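Local coordinates for fimbrial subunit type 1 (Actinomyces oris, PDB 3UXF), which serves as the major subunit of a cell-wall-anchored fimbria, a protein fibre on the bacterial surface associated with adhesion, at residues W270-L275 / W330-P335; E224-L229 / G319-D324; I233-L238 / T262-D267; T255-L260 / T276-R281. One frame throughout, in Å; residues are numbered along the deposited sequence. Where two conformers were deposited one is given.

All four contacts lie on one sheet of the beta sandwich in the middle of the chain. Interaction 2 is its core: backbone bonds join strands 224-229 and 319-321, and every touching residue is buried, the charged Glu224 among them. Interaction 1 is also largely buried, but here a loop packs on strand 269-275 through indole and proline rings and one hydroxyl. That strand pairs with 224-229 on one side and 258-264 on the other. Interactions 3 and 4 both use strand 258-264 and are only partly buried. Interaction 3 is made of van der Waals contacts around a lysine. Interaction 4 is polar and caps a helix.

Interaction 1: W270-L275 / W330-P335; sequences WATIQL and WDPNNP
Trp270 and Trp330 meet through their six-membered rings. The centroids are 4.9 Å apart and the planes make 54°, so the two indoles meet obliquely. Trp330 sets its CH2 corner over one face of the Trp270 indole, 3.5 Å from Trp270 CD2. Pro335 covers the five-membered ring on that same face. Its CB stands 3.8 Å from the ring centroid in a CH-pi contact. The indole N-H of Trp330 is used as well: NE1 donates to Thr272 OG1 at 3.1 Å, with the hydroxyl oxygen in the ring plane. Thr272 holds this oxygen beside its own backbone N (chi1 -62°), on the side where Trp330 arrives. OG1 in turn donates to a water, which donates to Pro332 O. The hydroxyl thus links the indole to the loop backbone, and Pro332 CB packs 3.5 Å from Thr272 OG1. In the fold, this is the loop between strands 312-321 and 344-362 lying on strand 269-275 of the central beta sandwich. A type I turn from Asp331 to Asn334 shapes the loop. Asp331 OD1 accepts from Asn333 N in an Asx turn, and OD2 takes Asn334 ND2. Farther out, Pro342 touches both tryptophans and Val226 packs against Trp330. Gln274 NE2 passes Pro332 CG at 4.0 Å and is bonded to Glu224 OE2.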
loop_
_atom_site.group_PDB
_atom_site.type_symbol
_atom_site.label_atom_id
_atom_site.label_comp_id
_atom_site.label_asym_id
_atom_site.label_seq_id
_atom_site.Cartn_x
_atom_site.Cartn_y
_atom_site.Cartn_z
ATOM N N TRP A 270 -9.067 12.677 -7.217
ATOM C CA TRP A 270 -9.540 11.699 -6.240
ATOM C C TRP A 270 -10.484 10.697 -6.879
ATOM O O TRP A 270 -11.302 11.040 -7.738
ATOM C CB TRP A 270 -10.276 12.405 -5.095
ATOM C CG TRP A 270 -9.420 13.326 -4.358
ATOM C CD1 TRP A 270 -9.290 14.686 -4.571
ATOM C CD2 TRP A 270 -8.554 13.005 -3.270
ATOM N NE1 TRP A 270 -8.399 15.205 -3.678
ATOM C CE2 TRP A 270 -7.927 14.206 -2.864
ATOM C CE3 TRP A 270 -8.243 11.821 -2.584
ATOM C CZ2 TRP A 270 -7.010 14.267 -1.811
ATOM C CZ3 TRP A 270 -7.328 11.897 -1.518
ATOM C CH2 TRP A 270 -6.723 13.109 -1.154
ATOM N N ALA A 271 -10.343 9.413 -6.499
ATOM C CA ALA A 271 -11.241 8.379 -6.996
ATOM C C ALA A 271 -11.643 7.541 -5.802
ATOM O O ALA A 271 -10.780 7.059 -5.075
ATOM C CB ALA A 271 -10.523 7.494 -7.996
ATOM N N THR A 272 -12.941 7.361 -5.598
ATOM C CA THR A 272 -13.427 6.526 -4.507
ATOM C C THR A 272 -14.224 5.371 -5.097
ATOM O O THR A 272 -15.127 5.578 -5.936
ATOM C CB THR A 272 -14.382 7.321 -3.604
ATOM O OG1 THR A 272 -13.666 8.423 -3.033
ATOM C CG2 THR A 272 -14.894 6.442 -2.456
ATOM N N ILE A 273 -13.903 4.151 -4.667
ATOM C CA ILE A 273 -14.773 3.013 -4.927
ATOM C C ILE A 273 -15.613 2.846 -3.675
ATOM O O ILE A 273 -15.084 2.606 -2.591
ATOM C CB ILE A 273 -13.967 1.723 -5.239
ATOM C CG1 ILE A 273 -13.218 1.839 -6.564
ATOM C CG2 ILE A 273 -14.878 0.476 -5.206
ATOM C CD1 ILE A 273 -14.072 1.872 -7.783
ATOM N N GLN A 274 -16.910 3.051 -3.824
ATOM C CA GLN A 274 -17.839 3.021 -2.699
ATOM C C GLN A 274 -18.745 1.810 -2.860
ATOM O O GLN A 274 -19.462 1.709 -3.840
ATOM C CB GLN A 274 -18.640 4.328 -2.712
ATOM C CG GLN A 274 -19.734 4.463 -1.629
ATOM C CD GLN A 274 -20.579 5.707 -1.913
ATOM O OE1 GLN A 274 -21.429 5.691 -2.804
ATOM N NE2 GLN A 274 -20.275 6.813 -1.216
ATOM N N LEU A 275 -18.676 0.872 -1.918
ATOM C CA LEU A 275 -19.556 -0.292 -2.005
ATOM C C LEU A 275 -21.015 0.166 -1.758
ATOM O O LEU A 275 -21.273 1.016 -0.883
ATOM C CB LEU A 275 -19.125 -1.308 -0.967
ATOM C CG LEU A 275 -18.270 -2.514 -1.377
ATOM C CD1 LEU A 275 -17.424 -2.432 -2.661
ATOM C CD2 LEU A 275 -17.567 -3.218 -0.232
ATOM N N TRP A 330 -14.430 12.259 5.063
ATOM C CA TRP A 330 -14.362 12.201 3.612
ATOM C C TRP A 330 -15.701 12.212 2.906
ATOM O O TRP A 330 -16.598 11.431 3.212
ATOM C CB TRP A 330 -13.614 10.935 3.193
ATOM C CG TRP A 330 -13.488 10.753 1.701
ATOM C CD1 TRP A 330 -14.077 9.788 0.941
ATOM C CD2 TRP A 330 -12.707 11.557 0.807
ATOM N NE1 TRP A 330 -13.702 9.933 -0.383
ATOM C CE2 TRP A 330 -12.863 11.017 -0.481
ATOM C CE3 TRP A 330 -11.902 12.683 0.979
ATOM C CZ2 TRP A 330 -12.235 11.553 -1.596
ATOM C CZ3 TRP A 330 -11.261 13.206 -0.139
ATOM C CH2 TRP A 330 -11.437 12.640 -1.401
ATOM N N ASP A 331 -15.838 13.091 1.921
ATOM C CA ASP A 331 -17.004 13.092 1.057
ATOM C C ASP A 331 -16.495 12.916 -0.376
ATOM O O ASP A 331 -15.829 13.793 -0.912
ATOM C CB ASP A 331 -17.712 14.436 1.165
ATOM C CG ASP A 331 -18.880 14.549 0.223
ATOM O OD1 ASP A 331 -19.074 13.685 -0.670
ATOM O OD2 ASP A 331 -19.633 15.538 0.379
ATOM N N PRO A 332 -16.761 11.756 -0.992
ATOM C CA PRO A 332 -16.126 11.455 -2.281
ATOM C C PRO A 332 -16.410 12.483 -3.356
ATOM O O PRO A 332 -15.654 12.617 -4.315
ATOM C CB PRO A 332 -16.759 10.121 -2.705
ATOM C CG PRO A 332 -17.359 9.546 -1.461
ATOM C CD PRO A 332 -17.531 10.626 -0.432
ATOM N N ASN A 333 -17.536 13.176 -3.210
ATOM C CA ASN A 333 -17.952 14.158 -4.181
ATOM C C ASN A 333 -17.435 15.540 -3.856
ATOM O O ASN A 333 -17.506 16.423 -4.695
ATOM C CB ASN A 333 -19.488 14.193 -4.248
ATOM C CG ASN A 333 -20.035 13.080 -5.081
ATOM O OD1 ASN A 333 -19.763 13.008 -6.279
ATOM N ND2 ASN A 333 -20.774 12.169 -4.455
ATOM N N ASN A 334 -16.927 15.734 -2.647
ATOM C CA ASN A 334 -16.411 17.041 -2.226
ATOM C C ASN A 334 -15.114 16.955 -1.455
ATOM O O ASN A 334 -15.100 17.129 -0.234
ATOM C CB ASN A 334 -17.452 17.786 -1.374
ATOM C CG ASN A 334 -18.692 18.097 -2.144
ATOM O OD1 ASN A 334 -18.649 18.850 -3.131
ATOM N ND2 ASN A 334 -19.811 17.500 -1.738
ATOM N N PRO A 335 -14.000 16.695 -2.168
ATOM C CA PRO A 335 -12.732 16.627 -1.447
ATOM C C PRO A 335 -12.312 18.002 -1.021
ATOM O O PRO A 335 -11.502 18.084 -0.132
ATOM C CB PRO A 335 -11.743 16.067 -2.480
ATOM C CG PRO A 335 -12.382 16.216 -3.773
ATOM C CD PRO A 335 -13.870 16.373 -3.595
HETATM O O HOH W 1 -13.743 10.510 -4.833
#

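Interaction 2: E224-L229 / G319-D324; sequences EVVDRL and GLIPND
Glu224 and Ile321 face each other as a hydrogen-bonded pair of antiparallel strands in the central beta sandwich. Val225 with Leu320 is the non-hydrogen-bonded pair, and Val226 with Gly319 is hydrogen-bonded again. Four backbone hydrogen bonds join the strands, the shortest from Gly319 N to Val226 O at 2.8 Å. Glu224 and Ile321 run side by side on one face of the sheet. Glu224 CG and Ile321 CG1 both sit beside their own backbone N (chi1 -65° and -67°), and both chains then extend. Glu224 OE1 comes to 4.0 Å from Ile321 CD1. The carboxylate is held by neighbours: Arg222 makes a salt bridge to OE1, and Gln274 NE2 donates to OE2. On the same face Val226 CG2 meets Ile321 CD1 at 4.3 Å. Gly319 has no side chain to cover Val226 there; Trp270 and Thr272 touch the valine from the next strand. Val225 and Leu320 lie on the other face. Farther along the strand, Asp227 OD2 is hydrogen-bonded to Lys187 NZ, and the pair may belong to an isopeptide site of the kind known in Gram-positive pilins. Leu320 bends at chi2 (70°), which brings its CD1 back to 3.7 Å from Glu224 O.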
loop_
_atom_site.group_PDB
_atom_site.type_symbol
_atom_site.label_atom_id
_atom_site.label_comp_id
_atom_site.label_asym_id
_atom_site.label_seq_id
_atom_site.Cartn_x
_atom_site.Cartn_y
_atom_site.Cartn_z
ATOM N N GLU A 224 -15.371 2.289 1.716
ATOM C CA GLU A 224 -14.861 3.055 0.594
ATOM C C GLU A 224 -13.350 2.926 0.485
ATOM O O GLU A 224 -12.636 2.987 1.482
ATOM C CB GLU A 224 -15.266 4.528 0.722
ATOM C CG GLU A 224 -16.767 4.754 0.625
ATOM C CD GLU A 224 -17.191 6.164 0.987
ATOM O OE1 GLU A 224 -16.315 7.042 1.108
ATOM O OE2 GLU A 224 -18.405 6.390 1.148
ATOM N N VAL A 225 -12.880 2.739 -0.742
ATOM C CA VAL A 225 -11.460 2.694 -1.037
ATOM C C VAL A 225 -11.167 3.962 -1.822
ATOM O O VAL A 225 -11.736 4.181 -2.889
ATOM C CB VAL A 225 -11.090 1.458 -1.866
ATOM C CG1 VAL A 225 -9.620 1.488 -2.240
ATOM C CG2 VAL A 225 -11.425 0.193 -1.097
ATOM N N VAL A 226 -10.302 4.807 -1.274
ATOM C CA VAL A 226 -10.042 6.120 -1.870
ATOM C C VAL A 226 -8.661 6.134 -2.445
ATOM O O VAL A 226 -7.703 5.711 -1.795
ATOM C CB VAL A 226 -10.174 7.237 -0.810
ATOM C CG1 VAL A 226 -9.918 8.622 -1.466
ATOM C CG2 VAL A 226 -11.595 7.190 -0.193
ATOM N N ASP A 227 -8.531 6.620 -3.685
ATOM C CA ASP A 227 -7.229 6.728 -4.268
ATOM C C ASP A 227 -6.914 8.209 -4.506
ATOM O O ASP A 227 -7.692 8.948 -5.137
ATOM C CB ASP A 227 -7.161 5.966 -5.586
ATOM C CG ASP A 227 -5.772 5.862 -6.078
ATOM O OD1 ASP A 227 -5.148 6.893 -6.405
ATOM O OD2 ASP A 227 -5.288 4.729 -6.121
ATOM N N ARG A 228 -5.771 8.636 -3.987
ATOM C CA ARG A 228 -5.270 9.979 -4.257
ATOM C C ARG A 228 -4.475 9.940 -5.552
ATOM O O ARG A 228 -3.378 9.388 -5.601
ATOM C CB ARG A 228 -4.424 10.506 -3.107
ATOM C CG ARG A 228 -4.003 11.962 -3.352
ATOM C CD ARG A 228 -3.172 12.490 -2.184
ATOM N NE ARG A 228 -1.833 11.920 -2.228
ATOM C CZ ARG A 228 -0.890 12.206 -1.345
ATOM N NH1 ARG A 228 -1.167 13.039 -0.339
ATOM N NH2 ARG A 228 0.313 11.663 -1.449
ATOM N N LEU A 229 -5.033 10.549 -6.594
ATOM C CA LEU A 229 -4.477 10.430 -7.946
ATOM C C LEU A 229 -3.637 11.633 -8.308
ATOM O O LEU A 229 -4.062 12.775 -8.178
ATOM C CB LEU A 229 -5.604 10.404 -8.977
ATOM C CG LEU A 229 -6.527 9.182 -8.972
ATOM C CD1 LEU A 229 -7.779 9.414 -9.784
ATOM C CD2 LEU A 229 -5.725 7.994 -9.527
ATOM N N GLY A 319 -6.411 4.767 0.485
ATOM C CA GLY A 319 -6.807 4.681 1.886
ATOM C C GLY A 319 -8.107 3.933 1.991
ATOM O O GLY A 319 -8.949 3.974 1.103
ATOM N N LEU A 320 -8.302 3.285 3.131
ATOM C CA LEU A 320 -9.524 2.539 3.373
ATOM C C LEU A 320 -10.395 3.165 4.458
ATOM O O LEU A 320 -9.916 3.505 5.533
ATOM C CB LEU A 320 -9.192 1.099 3.763
ATOM C CG LEU A 320 -10.353 0.265 4.306
ATOM C CD1 LEU A 320 -11.352 -0.040 3.205
ATOM C CD2 LEU A 320 -9.838 -1.015 4.937
ATOM N N ILE A 321 -11.681 3.303 4.159
ATOM C CA ILE A 321 -12.673 3.722 5.138
ATOM C C ILE A 321 -13.540 2.487 5.334
ATOM O O ILE A 321 -14.393 2.185 4.508
ATOM C CB ILE A 321 -13.511 4.905 4.646
ATOM C CG1 ILE A 321 -12.636 6.152 4.513
ATOM C CG2 ILE A 321 -14.661 5.173 5.600
ATOM C CD1 ILE A 321 -13.302 7.290 3.784
ATOM N N PRO A 322 -13.282 1.759 6.416
ATOM C CA PRO A 322 -13.891 0.446 6.646
ATOM C C PRO A 322 -15.212 0.431 7.410
ATOM O O PRO A 322 -15.823 -0.629 7.500
ATOM C CB PRO A 322 -12.824 -0.268 7.471
ATOM C CG PRO A 322 -12.213 0.822 8.281
ATOM C CD PRO A 322 -12.316 2.100 7.472
ATOM N N ASN A 323 -15.639 1.561 7.956
ATOM C CA ASN A 323 -16.900 1.610 8.688
ATOM C C ASN A 323 -17.550 2.983 8.608
ATOM O O ASN A 323 -17.049 3.865 7.916
ATOM C CB ASN A 323 -16.717 1.168 10.140
ATOM C CG ASN A 323 -15.730 2.026 10.890
ATOM O OD1 ASN A 323 -15.874 3.242 10.954
ATOM N ND2 ASN A 323 -14.720 1.394 11.469
ATOM N N ASP A 324 -18.668 3.167 9.304
ATOM C CA ASP A 324 -19.403 4.431 9.186
ATOM C C ASP A 324 -19.161 5.349 10.376
ATOM O O ASP A 324 -19.976 6.231 10.643
ATOM C CB ASP A 324 -20.899 4.157 9.030
ATOM C CG ASP A 324 -21.512 3.427 10.268
ATOM O OD1 ASP A 324 -20.756 2.868 11.115
ATOM O OD2 ASP A 324 -22.769 3.395 10.375
#

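Interaction 3: I233-L238 / T262-D267; sequences IKKEAL and TAEGKD
Thr262 takes the first contact, with Lys235 and Leu238. Its methyl CG2 does most of the touching: it lies 3.5 Å from Lys235 O and reaches tip to tip toward Leu238 CD1 at 3.9 Å. The threonine hydroxyl sits between its backbone N and carbonyl carbon (chi1 57°). There OG1 lies 3.9 Å from Lys235 CE, a van der Waals approach to the lysine chain. Ala263 comes next and offers its backbone. Lys235 keeps its chain nearly straight as far as CE, which rests 3.6 Å from Ala263 C and 3.7 Å from Glu264 N. The methyl of Ala263 points away from this lysine and packs on Pro335. Here the contact joins two parts of the central beta sandwich. Strand 258-264 forms a hairpin with strand 269-275, and Ala263 is bonded to Trp270 through the backbone. The loop holding Lys235 leads from strand 224-229 in one sheet to strand 241-245 in the other. A type I turn from Lys234 to Ala237 shapes it, closed by Ala237 N to Lys234 O at 3.1 Å. At Glu264 the lysine ends. A bend at chi4 of Lys235 (-74°) carries Lys235 NZ to 3.6 Å from Glu264 CG, the two chains crossing at about a right angle. Lys235 NZ is still 4.6 Å from Glu264 OE2, too far for a salt bridge, though the opposite charges may attract. Beyond Glu264 the chain turns. Asn269 OD1 accepts from Gly265 N, and Lys231 NZ donates to the carbonyls of Gly265 and Lys266.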
loop_
_atom_site.group_PDB
_atom_site.type_symbol
_atom_site.label_atom_id
_atom_site.label_comp_id
_atom_site.label_asym_id
_atom_site.label_seq_id
_atom_site.Cartn_x
_atom_site.Cartn_y
_atom_site.Cartn_z
ATOM N N ILE A 233 -2.823 11.715 -14.298
ATOM C CA ILE A 233 -3.652 10.579 -14.675
ATOM C C ILE A 233 -5.018 11.080 -15.157
ATOM O O ILE A 233 -5.553 12.030 -14.598
ATOM C CB ILE A 233 -3.827 9.665 -13.439
ATOM C CG1 ILE A 233 -2.449 9.070 -13.128
ATOM C CG2 ILE A 233 -4.852 8.575 -13.716
ATOM C CD1 ILE A 233 -2.354 8.379 -11.727
ATOM N N LYS A 234 -5.552 10.438 -16.186
ATOM C CA LYS A 234 -6.889 10.768 -16.687
ATOM C C LYS A 234 -7.928 10.183 -15.726
ATOM O O LYS A 234 -8.245 8.997 -15.769
ATOM C CB LYS A 234 -7.086 10.230 -18.106
ATOM C CG LYS A 234 -6.201 10.877 -19.151
ATOM C CD LYS A 234 -6.624 10.384 -20.536
ATOM C CE LYS A 234 -5.719 10.967 -21.620
ATOM N NZ LYS A 234 -5.910 12.429 -21.682
ATOM N N LYS A 235 -8.483 11.019 -14.861
ATOM C CA LYS A 235 -9.391 10.452 -13.861
ATOM C C LYS A 235 -10.710 9.959 -14.425
ATOM O O LYS A 235 -11.391 9.135 -13.818
ATOM C CB LYS A 235 -9.605 11.444 -12.728
ATOM C CG LYS A 235 -10.574 12.569 -13.078
ATOM C CD LYS A 235 -10.704 13.487 -11.896
ATOM C CE LYS A 235 -12.013 14.270 -11.854
ATOM N NZ LYS A 235 -11.991 15.343 -12.884
ATOM N N GLU A 236 -11.042 10.401 -15.642
ATOM C CA GLU A 236 -12.261 9.974 -16.319
ATOM C C GLU A 236 -12.096 8.654 -17.069
ATOM O O GLU A 236 -13.016 8.171 -17.696
ATOM C CB GLU A 236 -12.747 11.077 -17.294
ATOM C CG GLU A 236 -11.997 11.156 -18.654
ATOM C CD GLU A 236 -10.615 11.778 -18.588
ATOM O OE1 GLU A 236 -10.223 12.281 -17.518
ATOM O OE2 GLU A 236 -9.983 11.826 -19.667
ATOM N N ALA A 237 -10.914 8.027 -16.995
ATOM C CA ALA A 237 -10.687 6.813 -17.770
ATOM C C ALA A 237 -9.928 5.771 -16.987
ATOM O O ALA A 237 -8.890 5.274 -17.436
ATOM C CB ALA A 237 -9.938 7.125 -19.076
ATOM N N LEU A 238 -10.481 5.418 -15.835
ATOM C CA LEU A 238 -9.815 4.470 -14.926
ATOM C C LEU A 238 -10.233 3.011 -15.145
ATOM O O LEU A 238 -9.604 2.090 -14.580
ATOM C CB LEU A 238 -10.118 4.903 -13.484
ATOM C CG LEU A 238 -9.434 6.194 -13.031
ATOM C CD1 LEU A 238 -10.108 6.668 -11.712
ATOM C CD2 LEU A 238 -7.910 6.063 -12.899
ATOM N N THR A 262 -15.312 10.018 -8.993
ATOM C CA THR A 262 -14.075 10.789 -9.084
ATOM C C THR A 262 -14.351 12.261 -8.854
ATOM O O THR A 262 -15.491 12.729 -9.013
ATOM C CB THR A 262 -13.333 10.653 -10.435
ATOM O OG1 THR A 262 -14.201 11.031 -11.522
ATOM C CG2 THR A 262 -12.885 9.221 -10.658
ATOM N N ALA A 263 -13.310 12.994 -8.480
ATOM C CA ALA A 263 -13.483 14.419 -8.163
ATOM C C ALA A 263 -12.161 15.145 -8.371
ATOM O O ALA A 263 -11.086 14.595 -8.117
ATOM C CB ALA A 263 -13.988 14.610 -6.731
ATOM N N GLU A 264 -12.248 16.405 -8.796
ATOM C CA GLU A 264 -11.080 17.251 -8.856
ATOM C C GLU A 264 -10.634 17.659 -7.455
ATOM O O GLU A 264 -11.441 17.965 -6.585
ATOM C CB GLU A 264 -11.422 18.498 -9.665
ATOM C CG GLU A 264 -11.257 18.359 -11.150
ATOM C CD GLU A 264 -10.199 19.318 -11.651
ATOM O OE1 GLU A 264 -10.479 20.542 -11.650
ATOM O OE2 GLU A 264 -9.083 18.854 -11.999
ATOM N N GLY A 265 -9.331 17.706 -7.242
ATOM C CA GLY A 265 -8.803 18.132 -5.985
ATOM C C GLY A 265 -7.868 19.316 -6.154
ATOM O O GLY A 265 -7.692 19.869 -7.269
ATOM N N LYS A 266 -7.251 19.676 -5.045
ATOM C CA LYS A 266 -6.397 20.859 -4.994
ATOM C C LYS A 266 -5.061 20.584 -5.651
ATOM O O LYS A 266 -4.715 21.232 -6.636
ATOM C CB LYS A 266 -6.221 21.305 -3.540
ATOM C CG LYS A 266 -5.294 22.496 -3.302
ATOM C CD LYS A 266 -5.124 22.684 -1.774
ATOM C CE LYS A 266 -4.281 23.891 -1.397
ATOM N NZ LYS A 266 -2.838 23.700 -1.695
ATOM N N ASP A 267 -4.328 19.611 -5.107
ATOM C CA ASP A 267 -3.010 19.251 -5.615
ATOM C C ASP A 267 -3.023 17.868 -6.248
ATOM O O ASP A 267 -2.016 17.428 -6.818
ATOM C CB ASP A 267 -1.993 19.253 -4.498
ATOM C CG ASP A 267 -1.716 20.663 -3.961
ATOM O OD1 ASP A 267 -1.867 21.623 -4.732
ATOM O OD2 ASP A 267 -1.351 20.774 -2.780
#

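Interaction 4: T255-L260 / T276-R281; sequences TTDYTL and TEEGRR
Asp257 and Glu278 set their carboxylates side by side, pointing the same way, with planes 41° apart. They flank a helix N-cap, with Thr276 just before helix 277-288. Asp257 OD1 touches Glu278 CG at 3.5 Å. The two charged groups remain 4.5 Å apart from Asp257 OD1 to Glu278 OE2, and Lys282 makes a salt bridge to each of these oxygens, which probably offsets their repulsion. Arg281 meets the Glu278 carboxylate at the edge of its guanidinium: NE bonds OE1 and NH2 bonds OE2, both nearly in the guanidinium plane. The guanidinium of Arg280 lays one face over Thr276 O and Glu277 CA. In the cap, Thr276 OG1 stands between the backbone N and the carbonyl carbon (chi1 60°), turned toward the first turn of the helix. There it accepts from Gly279 N at 3.0 Å and donates to Thr256 O at 2.7 Å. Two bonds fix the hydroxyl, and the one to Thr256 O ties the helix start to the residues leading into strand 258-264. Thr276 N adds a second bond across, donating to Asp257 O at 2.9 Å from well above the carbonyl plane. The methyl CG2 of Thr276 packs on the same segment, 3.5 Å from Thr255 O. Strand 269-275 lies between these two elements in the chain, and Thr259 pairs through its backbone with Gln274 on it. Asp257 OD2 accepts from Ala253 N. Gly279, without a side chain, comes very close to 255-260: its CA makes a C-H...O contact with Asp257 O at 3.3 Å.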
loop_
_atom_site.group_PDB
_atom_site.type_symbol
_atom_site.label_atom_id
_atom_site.label_comp_id
_atom_site.label_asym_id
_atom_site.label_seq_id
_atom_site.Cartn_x
_atom_site.Cartn_y
_atom_site.Cartn_z
ATOM N N THR A 255 -22.462 -0.336 -10.292
ATOM C CA THR A 255 -23.851 0.019 -9.982
ATOM C C THR A 255 -24.486 -0.950 -8.998
ATOM O O THR A 255 -24.979 -0.546 -7.935
ATOM C CB THR A 255 -24.709 0.127 -11.228
ATOM O OG1 THR A 255 -24.033 0.958 -12.162
ATOM C CG2 THR A 255 -26.077 0.741 -10.882
ATOM N N THR A 256 -24.476 -2.241 -9.334
ATOM C CA THR A 256 -25.020 -3.239 -8.408
ATOM C C THR A 256 -24.248 -3.288 -7.092
ATOM O O THR A 256 -24.838 -3.217 -6.012
ATOM C CB THR A 256 -24.993 -4.625 -9.060
ATOM O OG1 THR A 256 -25.753 -4.557 -10.275
ATOM C CG2 THR A 256 -25.575 -5.677 -8.115
ATOM N N ASP A 257 -22.917 -3.401 -7.174
ATOM C CA ASP A 257 -22.110 -3.669 -5.992
ATOM C C ASP A 257 -21.256 -2.484 -5.528
ATOM O O ASP A 257 -20.867 -2.399 -4.357
ATOM C CB ASP A 257 -21.188 -4.854 -6.264
ATOM C CG ASP A 257 -21.968 -6.133 -6.535
ATOM O OD1 ASP A 257 -22.917 -6.431 -5.771
ATOM O OD2 ASP A 257 -21.628 -6.856 -7.486
ATOM N N TYR A 258 -20.920 -1.619 -6.474
ATOM C CA TYR A 258 -20.122 -0.445 -6.108
ATOM C C TYR A 258 -20.353 0.652 -7.103
ATOM O O TYR A 258 -20.883 0.421 -8.195
ATOM C CB TYR A 258 -18.616 -0.782 -6.102
ATOM C CG TYR A 258 -18.074 -1.167 -7.461
ATOM C CD1 TYR A 258 -17.577 -0.205 -8.332
ATOM C CD2 TYR A 258 -18.084 -2.498 -7.893
ATOM C CE1 TYR A 258 -17.071 -0.551 -9.575
ATOM C CE2 TYR A 258 -17.591 -2.853 -9.128
ATOM C CZ TYR A 258 -17.112 -1.876 -9.972
ATOM O OH TYR A 258 -16.630 -2.252 -11.201
ATOM N N THR A 259 -19.998 1.880 -6.742
ATOM C CA THR A 259 -19.931 2.942 -7.744
ATOM C C THR A 259 -18.574 3.651 -7.629
ATOM O O THR A 259 -18.046 3.800 -6.500
ATOM C CB THR A 259 -21.130 3.939 -7.624
ATOM O OG1 THR A 259 -20.804 5.016 -6.760
ATOM C CG2 THR A 259 -22.345 3.291 -7.030
ATOM N N LEU A 260 -18.027 4.059 -8.780
ATOM C CA LEU A 260 -16.782 4.823 -8.836
ATOM C C LEU A 260 -17.157 6.295 -8.825
ATOM O O LEU A 260 -17.974 6.721 -9.646
ATOM C CB LEU A 260 -15.985 4.547 -10.116
ATOM C CG LEU A 260 -14.785 5.483 -10.366
ATOM C CD1 LEU A 260 -13.656 5.376 -9.339
ATOM C CD2 LEU A 260 -14.179 5.205 -11.758
ATOM N N THR A 276 -21.954 -0.388 -2.516
ATOM C CA THR A 276 -23.391 -0.152 -2.299
ATOM C C THR A 276 -23.881 -1.032 -1.154
ATOM O O THR A 276 -23.120 -1.820 -0.587
ATOM C CB THR A 276 -24.188 -0.575 -3.542
ATOM O OG1 THR A 276 -23.946 -1.966 -3.767
ATOM C CG2 THR A 276 -23.757 0.202 -4.784
ATOM N N GLU A 277 -25.161 -0.919 -0.809
ATOM C CA GLU A 277 -25.701 -1.795 0.220
ATOM C C GLU A 277 -25.466 -3.284 -0.166
ATOM O O GLU A 277 -25.004 -4.083 0.667
ATOM C CB GLU A 277 -27.189 -1.504 0.449
ATOM C CG GLU A 277 -27.812 -2.556 1.355
ATOM C CD GLU A 277 -29.156 -2.156 1.900
ATOM O OE1 GLU A 277 -29.839 -1.315 1.279
ATOM O OE2 GLU A 277 -29.520 -2.687 2.969
ATOM N N GLU A 278 -25.746 -3.634 -1.420
ATOM C CA GLU A 278 -25.532 -5.022 -1.845
ATOM C C GLU A 278 -24.041 -5.380 -1.861
ATOM O O GLU A 278 -23.646 -6.469 -1.437
ATOM C CB GLU A 278 -26.248 -5.312 -3.162
ATOM C CG GLU A 278 -25.852 -6.644 -3.808
ATOM C CD GLU A 278 -26.151 -7.876 -2.965
ATOM O OE1 GLU A 278 -26.862 -7.807 -1.934
ATOM O OE2 GLU A 278 -25.684 -8.957 -3.348
ATOM N N GLY A 279 -23.182 -4.454 -2.319
ATOM C CA GLY A 279 -21.754 -4.736 -2.254
ATOM C C GLY A 279 -21.247 -4.896 -0.836
ATOM O O GLY A 279 -20.426 -5.763 -0.535
ATOM N N ARG A 280 -21.771 -4.088 0.089
ATOM C CA ARG A 280 -21.384 -4.249 1.458
ATOM C C ARG A 280 -21.854 -5.578 2.038
ATOM O O ARG A 280 -21.140 -6.208 2.834
ATOM C CB ARG A 280 -21.927 -3.097 2.302
ATOM C CG ARG A 280 -21.272 -1.749 1.970
ATOM C CD ARG A 280 -21.735 -0.661 3.004
ATOM N NE ARG A 280 -23.189 -0.475 3.084
ATOM C CZ ARG A 280 -23.877 0.411 2.365
ATOM N NH1 ARG A 280 -23.254 1.197 1.497
ATOM N NH2 ARG A 280 -25.196 0.522 2.509
ATOM N N ARG A 281 -23.029 -5.999 1.595
ATOM C CA ARG A 281 -23.574 -7.271 2.053
ATOM C C ARG A 281 -22.681 -8.405 1.550
ATOM O O ARG A 281 -22.275 -9.280 2.317
ATOM C CB ARG A 281 -25.019 -7.455 1.584
ATOM C CG ARG A 281 -25.643 -8.738 2.236
ATOM C CD ARG A 281 -26.779 -9.335 1.395
ATOM N NE ARG A 281 -26.292 -9.732 0.070
ATOM C CZ ARG A 281 -25.570 -10.817 -0.168
ATOM N NH1 ARG A 281 -25.251 -11.647 0.811
ATOM N NH2 ARG A 281 -25.151 -11.069 -1.418
#